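Local coordinates for protein beta-fructofuranosidase (Arthrobacter, PDB 3WPU) that belongs to the levansucrase/invertase family of the beta-fructosidase clan, enzymes whose core is a five-bladed beta-propeller, at residues Q227-Y233 with F323-I327; M261-S267 with I305-A311. The contacts are given in a common frame with arbitrary orientation. Numbering follows the deposited sequence.

Contact 1: Q227-Y233 with F323-I327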
ATOM      1  N   GLN A 227      17.246   3.843   7.898  1.00 12.36           N
ATOM      2  CA  GLN A 227      16.919   5.268   7.876  1.00 13.66           C
ATOM      3  C   GLN A 227      17.556   5.872   6.630  1.00 12.20           C
ATOM      4  O   GLN A 227      18.571   5.375   6.130  1.00 11.07           O
ATOM      5  CB  GLN A 227      17.371   5.974   9.143  1.00 16.21           C
ATOM      6  CG  GLN A 227      18.838   6.073   9.359  1.00 18.77           C
ATOM      7  CD  GLN A 227      19.153   6.571  10.769  1.00 21.96           C
ATOM      8  OE1 GLN A 227      18.960   5.857  11.751  1.00 25.02           O
ATOM      9  NE2 GLN A 227      19.615   7.793  10.864  1.00 24.39           N
ATOM     10  N   ALA A 228      16.966   6.937   6.127  1.00 12.12           N
ATOM     11  CA  ALA A 228      17.449   7.577   4.901  1.00 11.66           C
ATOM     12  C   ALA A 228      18.952   7.872   4.960  1.00 12.24           C
ATOM     13  O   ALA A 228      19.466   8.374   5.974  1.00 13.06           O
ATOM     14  CB  ALA A 228      16.668   8.857   4.640  1.00 11.26           C
ATOM     15  N   ASP A 229      19.646   7.539   3.878  1.00 12.75           N
ATOM     16  CA  ASP A 229      21.109   7.568   3.840  1.00 12.71           C
ATOM     17  C   ASP A 229      21.726   8.822   3.206  1.00 12.74           C
ATOM     18  O   ASP A 229      22.845   9.229   3.575  1.00 14.51           O
ATOM     19  CB  ASP A 229      21.606   6.369   3.049  1.00 12.51           C
ATOM     20  CG  ASP A 229      21.191   6.431   1.591  1.00 12.65           C
ATOM     21  OD1 ASP A 229      19.983   6.536   1.302  1.00 12.54           O
ATOM     22  OD2 ASP A 229      22.076   6.429   0.708  1.00 12.85           O
ATOM     23  N   GLY A 230      21.059   9.382   2.203  1.00 12.28           N
ATOM     24  CA  GLY A 230      21.491  10.633   1.591  1.00 12.65           C
ATOM     25  C   GLY A 230      22.238  10.480   0.295  1.00 12.72           C
ATOM     26  O   GLY A 230      22.572  11.481  -0.335  1.00 13.32           O
ATOM     27  N   THR A 231      22.540   9.234  -0.087  1.00 13.27           N
ATOM     28  CA  THR A 231      23.076   8.940  -1.414  1.00 13.08           C
ATOM     29  C   THR A 231      22.003   8.390  -2.347  1.00 12.35           C
ATOM     30  O   THR A 231      21.915   8.814  -3.498  1.00 12.95           O
ATOM     31  CB  THR A 231      24.262   7.957  -1.313  1.00 13.98           C
ATOM     32  OG1 THR A 231      25.295   8.571  -0.541  1.00 16.11           O
ATOM     33  CG2 THR A 231      24.815   7.634  -2.679  1.00 14.64           C
ATOM     34  N   TYR A 232      21.180   7.466  -1.848  1.00 11.59           N
ATOM     35  CA  TYR A 232      20.047   6.934  -2.601  1.00 11.17           C
ATOM     36  C   TYR A 232      18.716   7.565  -2.168  1.00 10.71           C
ATOM     37  O   TYR A 232      17.874   7.842  -3.005  1.00 10.98           O
ATOM     38  CB  TYR A 232      19.941   5.425  -2.405  1.00 11.49           C
ATOM     39  CG  TYR A 232      21.148   4.635  -2.896  1.00 12.10           C
ATOM     40  CD1 TYR A 232      21.730   4.900  -4.121  1.00 12.54           C
ATOM     41  CD2 TYR A 232      21.633   3.601  -2.158  1.00 13.27           C
ATOM     42  CE1 TYR A 232      22.803   4.160  -4.575  1.00 13.44           C
ATOM     43  CE2 TYR A 232      22.710   2.859  -2.606  1.00 13.73           C
ATOM     44  CZ  TYR A 232      23.284   3.156  -3.815  1.00 13.13           C
ATOM     45  OH  TYR A 232      24.375   2.402  -4.292  1.00 14.97           O
ATOM     46  N   TYR A 233      18.541   7.728  -0.864  1.00  9.98           N
ATOM     47  CA  TYR A 233      17.257   8.203  -0.306  1.00  9.98           C
ATOM     48  C   TYR A 233      17.502   9.481   0.451  1.00 10.40           C
ATOM     49  O   TYR A 233      18.418   9.575   1.287  1.00 10.62           O
ATOM     50  CB  TYR A 233      16.586   7.079   0.519  1.00 10.03           C
ATOM     51  CG  TYR A 233      16.529   5.850  -0.304  1.00 10.01           C
ATOM     52  CD1 TYR A 233      15.711   5.779  -1.421  1.00 10.21           C
ATOM     53  CD2 TYR A 233      17.417   4.800  -0.076  1.00 10.22           C
ATOM     54  CE1 TYR A 233      15.691   4.685  -2.243  1.00 10.48           C
ATOM     55  CE2 TYR A 233      17.415   3.693  -0.890  1.00 10.10           C
ATOM     56  CZ  TYR A 233      16.590   3.639  -1.992  1.00 10.36           C
ATOM     57  OH  TYR A 233      16.624   2.573  -2.851  1.00 10.42           O
ATOM     58  N   PHE A 323      20.605  -1.125   1.931  1.00 11.86           N
ATOM     59  CA  PHE A 323      19.998  -0.374   0.860  1.00 11.68           C
ATOM     60  C   PHE A 323      20.568  -0.828  -0.471  1.00 11.19           C
ATOM     61  O   PHE A 323      21.759  -1.200  -0.570  1.00 11.70           O
ATOM     62  CB  PHE A 323      20.291   1.116   0.989  1.00 11.75           C
ATOM     63  CG  PHE A 323      19.435   1.846   1.991  1.00 11.57           C
ATOM     64  CD1 PHE A 323      18.074   1.797   1.902  1.00 11.82           C
ATOM     65  CD2 PHE A 323      20.017   2.613   2.974  1.00 11.43           C
ATOM     66  CE1 PHE A 323      17.279   2.497   2.796  1.00 11.61           C
ATOM     67  CE2 PHE A 323      19.246   3.319   3.884  1.00 12.05           C
ATOM     68  CZ  PHE A 323      17.878   3.258   3.792  1.00 11.55           C
ATOM     69  N   LEU A 324      19.715  -0.816  -1.476  1.00 10.50           N
ATOM     70  CA  LEU A 324      20.103  -0.938  -2.871  1.00 10.84           C
ATOM     71  C   LEU A 324      19.631   0.317  -3.605  1.00 10.41           C
ATOM     72  O   LEU A 324      18.848   1.115  -3.042  1.00  9.97           O
ATOM     73  CB  LEU A 324      19.503  -2.205  -3.482  1.00 11.60           C
ATOM     74  CG  LEU A 324      19.957  -3.521  -2.848  1.00 11.95           C
ATOM     75  CD1 LEU A 324      19.227  -4.720  -3.426  1.00 12.54           C
ATOM     76  CD2 LEU A 324      21.465  -3.718  -2.983  1.00 12.23           C
ATOM     77  N   PRO A 325      20.086   0.522  -4.852  1.00  9.77           N
ATOM     78  CA  PRO A 325      19.698   1.784  -5.528  1.00 10.00           C
ATOM     79  C   PRO A 325      18.172   1.864  -5.775  1.00  9.33           C
ATOM     80  O   PRO A 325      17.488   0.852  -5.841  1.00  8.63           O
ATOM     81  CB  PRO A 325      20.524   1.748  -6.821  1.00  9.93           C
ATOM     82  CG  PRO A 325      21.735   0.900  -6.450  1.00 10.02           C
ATOM     83  CD  PRO A 325      21.167  -0.183  -5.582  1.00 10.29           C
ATOM     84  N   PRO A 326      17.613   3.080  -5.868  1.00 10.12           N
ATOM     85  CA  PRO A 326      16.180   3.134  -6.124  1.00 10.02           C
ATOM     86  C   PRO A 326      15.751   2.426  -7.411  1.00 10.16           C
ATOM     87  O   PRO A 326      16.504   2.397  -8.415  1.00 10.18           O
ATOM     88  CB  PRO A 326      15.885   4.652  -6.242  1.00 10.17           C
ATOM     89  CG  PRO A 326      17.092   5.362  -5.755  1.00 10.68           C
ATOM     90  CD  PRO A 326      18.255   4.406  -5.890  1.00 10.31           C
ATOM     91  N   ILE A 327      14.585   1.814  -7.388  1.00  9.71           N
ATOM     92  CA  ILE A 327      14.063   1.146  -8.608  1.00  9.64           C
ATOM     93  C   ILE A 327      13.194   2.012  -9.497  1.00 10.31           C
ATOM     94  O   ILE A 327      13.049   1.711 -10.695  1.00 11.30           O
ATOM     95  CB  ILE A 327      13.353  -0.204  -8.318  1.00  9.37           C
ATOM     96  CG1 ILE A 327      12.220  -0.039  -7.288  1.00  9.56           C
ATOM     97  CG2 ILE A 327      14.354  -1.242  -7.825  1.00  9.61           C
ATOM     98  CD1 ILE A 327      11.339  -1.265  -7.142  1.00  9.87           C
TER
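Here an irregular loop, Q227-Y233, lies against segment 323-327, on strand 321-331, and buries 410 Å² between them. Start at Q227: its CA-CB bond points away from 323-327, but the carbonyl Q227 O meets the ring edge of F323, 3.1 Å from CE2. D229 turns toward the strand, with CB 3.9 Å from F323 CE2, while its carboxylate organises the loop itself. D229 OD2 accepts from T231 N (3.0 Å), an Asx turn, and from Y232 N (2.9 Å), and D229 OD1 takes Y233 N at 2.9 Å. G230, at a positive phi of 100°, closes the curl through its N to Y233 O at 2.8 Å. This fold-back presents two consecutive tyrosines to the strand. Y232 lays a ring face over P325, a CH-pi contact with P325 CA 3.9 Å from the ring centroid, and its CD1 also touches P326 CD at 3.9 Å. Y233 runs beside F323, with centroids 5.0 Å apart and planes at 46°, and reaches P326 CG from CE1 at 3.8 Å. At the tip, Y233 OH donates to L324 O at 2.7 Å and accepts from L310 N of the adjacent strand. The result is an Asx-turn loop whose aromatic-proline packing and bridging hydroxyl fasten it to a strand of a propeller blade.

Contact 2: M261-S267 with I305-A311; sequences MVFEGNS and IGNVGLA
Build two extended, buried antiparallel strands, directions 143° apart, axes 4.3 Å at closest; V262, E264, V308 and L310 share one face, M261, F263, N307 and A311 the other. I305 O takes S267 N at 2.8 Å. G306 faces N266 in a non-hydrogen-bonded pair, CA-CA 4.2 Å. N307 pairs with G265 (N307 N to G265 O and G265 N to N307 O, both 3.0 Å); with chi1 p, N307 ND2 donates to a water (3.0 Å) donating to S267 OG (2.7 Å), itself hydrogen-bonded to N331 OD1. V308 lies opposite E264, its CG1 4.1 Å from V262 CB. G309 pairs with F263 (G309 N to F263 O 2.8 Å, F263 N to G309 O 3.3 Å); F263, chi1 p, folds its ring over G309 CA, 3.9 Å from the centroid, filling the side-chain space. L310 CD1 meets V262 CG1 (3.8 Å). A311 N to M261 O and M261 N to A311 O are 2.9 Å hydrogen bonds. This twisted antiparallel ladder pairs the two middle strands of a four-stranded propeller blade.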
ATOM      1  N   MET A 261      12.788  -5.712   0.016  1.00  9.43           N
ATOM      2  CA  MET A 261      11.802  -4.752   0.520  1.00  9.42           C
ATOM      3  C   MET A 261      11.754  -3.575  -0.428  1.00  9.60           C
ATOM      4  O   MET A 261      12.788  -3.084  -0.863  1.00  9.46           O
ATOM      5  CB  MET A 261      12.241  -4.281   1.909  1.00  9.58           C
ATOM      6  CG  MET A 261      11.405  -3.145   2.548  1.00  9.97           C
ATOM      7  SD  MET A 261      12.296  -2.377   3.912  1.00 10.44           S
ATOM      8  CE  MET A 261      12.441  -3.720   5.089  1.00 10.38           C
ATOM      9  N   VAL A 262      10.547  -3.075  -0.693  1.00  9.71           N
ATOM     10  CA  VAL A 262      10.383  -1.774  -1.298  1.00  9.56           C
ATOM     11  C   VAL A 262       9.744  -0.834  -0.296  1.00  9.37           C
ATOM     12  O   VAL A 262       9.124  -1.258   0.688  1.00  9.18           O
ATOM     13  CB  VAL A 262       9.596  -1.783  -2.644  1.00  9.54           C
ATOM     14  CG1 VAL A 262      10.399  -2.517  -3.719  1.00  9.52           C
ATOM     15  CG2 VAL A 262       8.238  -2.414  -2.508  1.00  9.60           C
ATOM     16  N   PHE A 263       9.992   0.442  -0.527  1.00  9.16           N
ATOM     17  CA  PHE A 263       9.506   1.485   0.354  1.00  8.89           C
ATOM     18  C   PHE A 263       9.517   2.801  -0.411  1.00  8.77           C
ATOM     19  O   PHE A 263      10.121   2.914  -1.466  1.00  8.65           O
ATOM     20  CB  PHE A 263      10.397   1.589   1.607  1.00  8.80           C
ATOM     21  CG  PHE A 263      11.856   1.730   1.291  1.00  8.82           C
ATOM     22  CD1 PHE A 263      12.423   2.979   1.117  1.00  9.27           C
ATOM     23  CD2 PHE A 263      12.644   0.617   1.135  1.00  9.15           C
ATOM     24  CE1 PHE A 263      13.742   3.125   0.779  1.00  9.50           C
ATOM     25  CE2 PHE A 263      13.980   0.756   0.791  1.00  9.40           C
ATOM     26  CZ  PHE A 263      14.528   2.004   0.626  1.00  9.14           C
ATOM     27  N   GLU A 264       8.762   3.778   0.090  1.00  8.62           N
ATOM     28  CA  GLU A 264       8.805   5.124  -0.434  1.00  8.42           C
ATOM     29  C   GLU A 264       9.999   5.915   0.073  1.00  8.39           C
ATOM     30  O   GLU A 264      10.268   5.945   1.272  1.00  8.65           O
ATOM     31  CB  GLU A 264       7.524   5.900  -0.032  1.00  8.62           C
ATOM     32  CG  GLU A 264       7.572   7.340  -0.512  1.00  9.07           C
ATOM     33  CD  GLU A 264       6.361   8.161  -0.103  1.00  9.95           C
ATOM     34  OE1 GLU A 264       5.551   7.665   0.683  1.00 11.11           O
ATOM     35  OE2 GLU A 264       6.263   9.317  -0.571  1.00 10.71           O
ATOM     36  N   GLY A 265      10.685   6.586  -0.842  1.00  8.38           N
ATOM     37  CA  GLY A 265      11.694   7.586  -0.512  1.00  9.03           C
ATOM     38  C   GLY A 265      11.539   8.839  -1.352  1.00  9.58           C
ATOM     39  O   GLY A 265      10.525   9.013  -2.064  1.00  9.81           O
ATOM     40  N   ASN A 266      12.527   9.734  -1.255  1.00  9.82           N
ATOM     41  CA  ASN A 266      12.732  10.756  -2.265  1.00 10.70           C
ATOM     42  C   ASN A 266      14.129  10.592  -2.832  1.00 10.14           C
ATOM     43  O   ASN A 266      15.022  10.071  -2.171  1.00 10.13           O
ATOM     44  CB  ASN A 266      12.639  12.177  -1.701  1.00 12.00           C
ATOM     45  CG  ASN A 266      11.225  12.583  -1.274  1.00 13.78           C
ATOM     46  OD1 ASN A 266      11.069  13.307  -0.309  1.00 19.54           O
ATOM     47  ND2 ASN A 266      10.236  12.170  -1.984  1.00 15.30           N
ATOM     48  N   SER A 267      14.312  11.053  -4.062  1.00  9.86           N
ATOM     49  CA  SER A 267      15.637  11.103  -4.653  1.00 10.32           C
ATOM     50  C   SER A 267      16.545  11.962  -3.770  1.00 10.78           C
ATOM     51  O   SER A 267      16.148  12.987  -3.235  1.00  9.87           O
ATOM     52  CB  SER A 267      15.550  11.675  -6.062  1.00 10.32           C
ATOM     53  OG  SER A 267      14.764  10.845  -6.889  1.00 10.60           O
ATOM     54  N   ILE A 305      10.263  15.097  -6.231  1.00 10.67           N
ATOM     55  CA  ILE A 305      11.317  14.123  -6.586  1.00 10.82           C
ATOM     56  C   ILE A 305      11.163  12.834  -5.765  1.00 10.35           C
ATOM     57  O   ILE A 305      12.099  12.354  -5.080  1.00 10.35           O
ATOM     58  CB  ILE A 305      12.728  14.733  -6.452  1.00 10.97           C
ATOM     59  CG1 ILE A 305      12.956  15.329  -5.047  1.00 11.60           C
ATOM     60  CG2 ILE A 305      12.958  15.794  -7.510  1.00 11.49           C
ATOM     61  CD1 ILE A 305      14.376  15.754  -4.757  1.00 11.58           C
ATOM     62  N   GLY A 306       9.972  12.259  -5.846  1.00  9.99           N
ATOM     63  CA  GLY A 306       9.683  11.012  -5.191  1.00  9.10           C
ATOM     64  C   GLY A 306      10.438   9.866  -5.825  1.00  9.08           C
ATOM     65  O   GLY A 306      10.751   9.904  -7.016  1.00  8.85           O
ATOM     66  N   ASN A 307      10.707   8.861  -5.020  1.00  8.84           N
ATOM     67  CA  ASN A 307      11.226   7.598  -5.531  1.00  8.84           C
ATOM     68  C   ASN A 307      10.694   6.376  -4.796  1.00  8.92           C
ATOM     69  O   ASN A 307      10.040   6.469  -3.742  1.00  8.21           O
ATOM     70  CB  ASN A 307      12.772   7.585  -5.691  1.00  9.19           C
ATOM     71  CG  ASN A 307      13.543   7.515  -4.370  1.00  9.39           C
ATOM     72  OD1 ASN A 307      12.970   7.386  -3.297  1.00  9.57           O
ATOM     73  ND2 ASN A 307      14.875   7.585  -4.464  1.00  9.58           N
ATOM     74  N   VAL A 308      11.005   5.212  -5.353  1.00  8.35           N
ATOM     75  CA  VAL A 308      10.703   3.948  -4.733  1.00  8.26           C
ATOM     76  C   VAL A 308      12.030   3.255  -4.532  1.00  8.56           C
ATOM     77  O   VAL A 308      12.774   3.021  -5.485  1.00  9.02           O
ATOM     78  CB  VAL A 308       9.756   3.042  -5.569  1.00  8.35           C
ATOM     79  CG1 VAL A 308       9.613   1.698  -4.900  1.00  8.67           C
ATOM     80  CG2 VAL A 308       8.390   3.723  -5.702  1.00  8.29           C
ATOM     81  N   GLY A 309      12.297   2.940  -3.274  1.00  8.82           N
ATOM     82  CA  GLY A 309      13.527   2.266  -2.871  1.00  9.09           C
ATOM     83  C   GLY A 309      13.439   0.764  -2.813  1.00  9.16           C
ATOM     84  O   GLY A 309      12.363   0.171  -2.805  1.00  9.25           O
ATOM     85  N   LEU A 310      14.621   0.138  -2.818  1.00  9.16           N
ATOM     86  CA  LEU A 310      14.778  -1.306  -2.689  1.00  9.24           C
ATOM     87  C   LEU A 310      15.843  -1.556  -1.607  1.00  9.20           C
ATOM     88  O   LEU A 310      16.822  -0.788  -1.485  1.00  9.55           O
ATOM     89  CB  LEU A 310      15.253  -1.920  -4.011  1.00  9.43           C
ATOM     90  CG  LEU A 310      15.252  -3.451  -4.074  1.00  9.76           C
ATOM     91  CD1 LEU A 310      13.862  -4.065  -4.000  1.00 10.01           C
ATOM     92  CD2 LEU A 310      15.984  -3.926  -5.330  1.00  9.65           C
ATOM     93  N   ALA A 311      15.619  -2.592  -0.810  1.00  9.76           N
ATOM     94  CA  ALA A 311      16.592  -3.052   0.174  1.00 10.29           C
ATOM     95  C   ALA A 311      16.581  -4.569   0.165  1.00 10.63           C
ATOM     96  O   ALA A 311      15.607  -5.212  -0.249  1.00  9.73           O
ATOM     97  CB  ALA A 311      16.297  -2.522   1.565  1.00 10.68           C
TER
HETATM   98  O   HOH W   1      16.119   8.472  -7.056  1.00 11.30           O

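Overall arrangement
From the N terminus, the chain leaves strand 213-226 through the loop 227-233, runs along strand 245-250 into strand 260-266, then makes a long excursion before strand 305-313; contact 2 closes that excursion. The chain next turns into strand 321-331, where contact 1 closes the larger loop, so contact 2 is nested within contact 1. Their centres are about 7 Å apart. Strands 305-313 and 321-331 are neighbours in one sheet, probably hydrogen-bonded through L324 N to L310 O and I327 N to V308 O, both 2.9 Å. The Y233 ring, edge-to-face with F263, and Y233 OH, hydrogen-bonded to L310 N, tie the loop to strands 260-266 and 305-313 respectively, the blade's two middle strands.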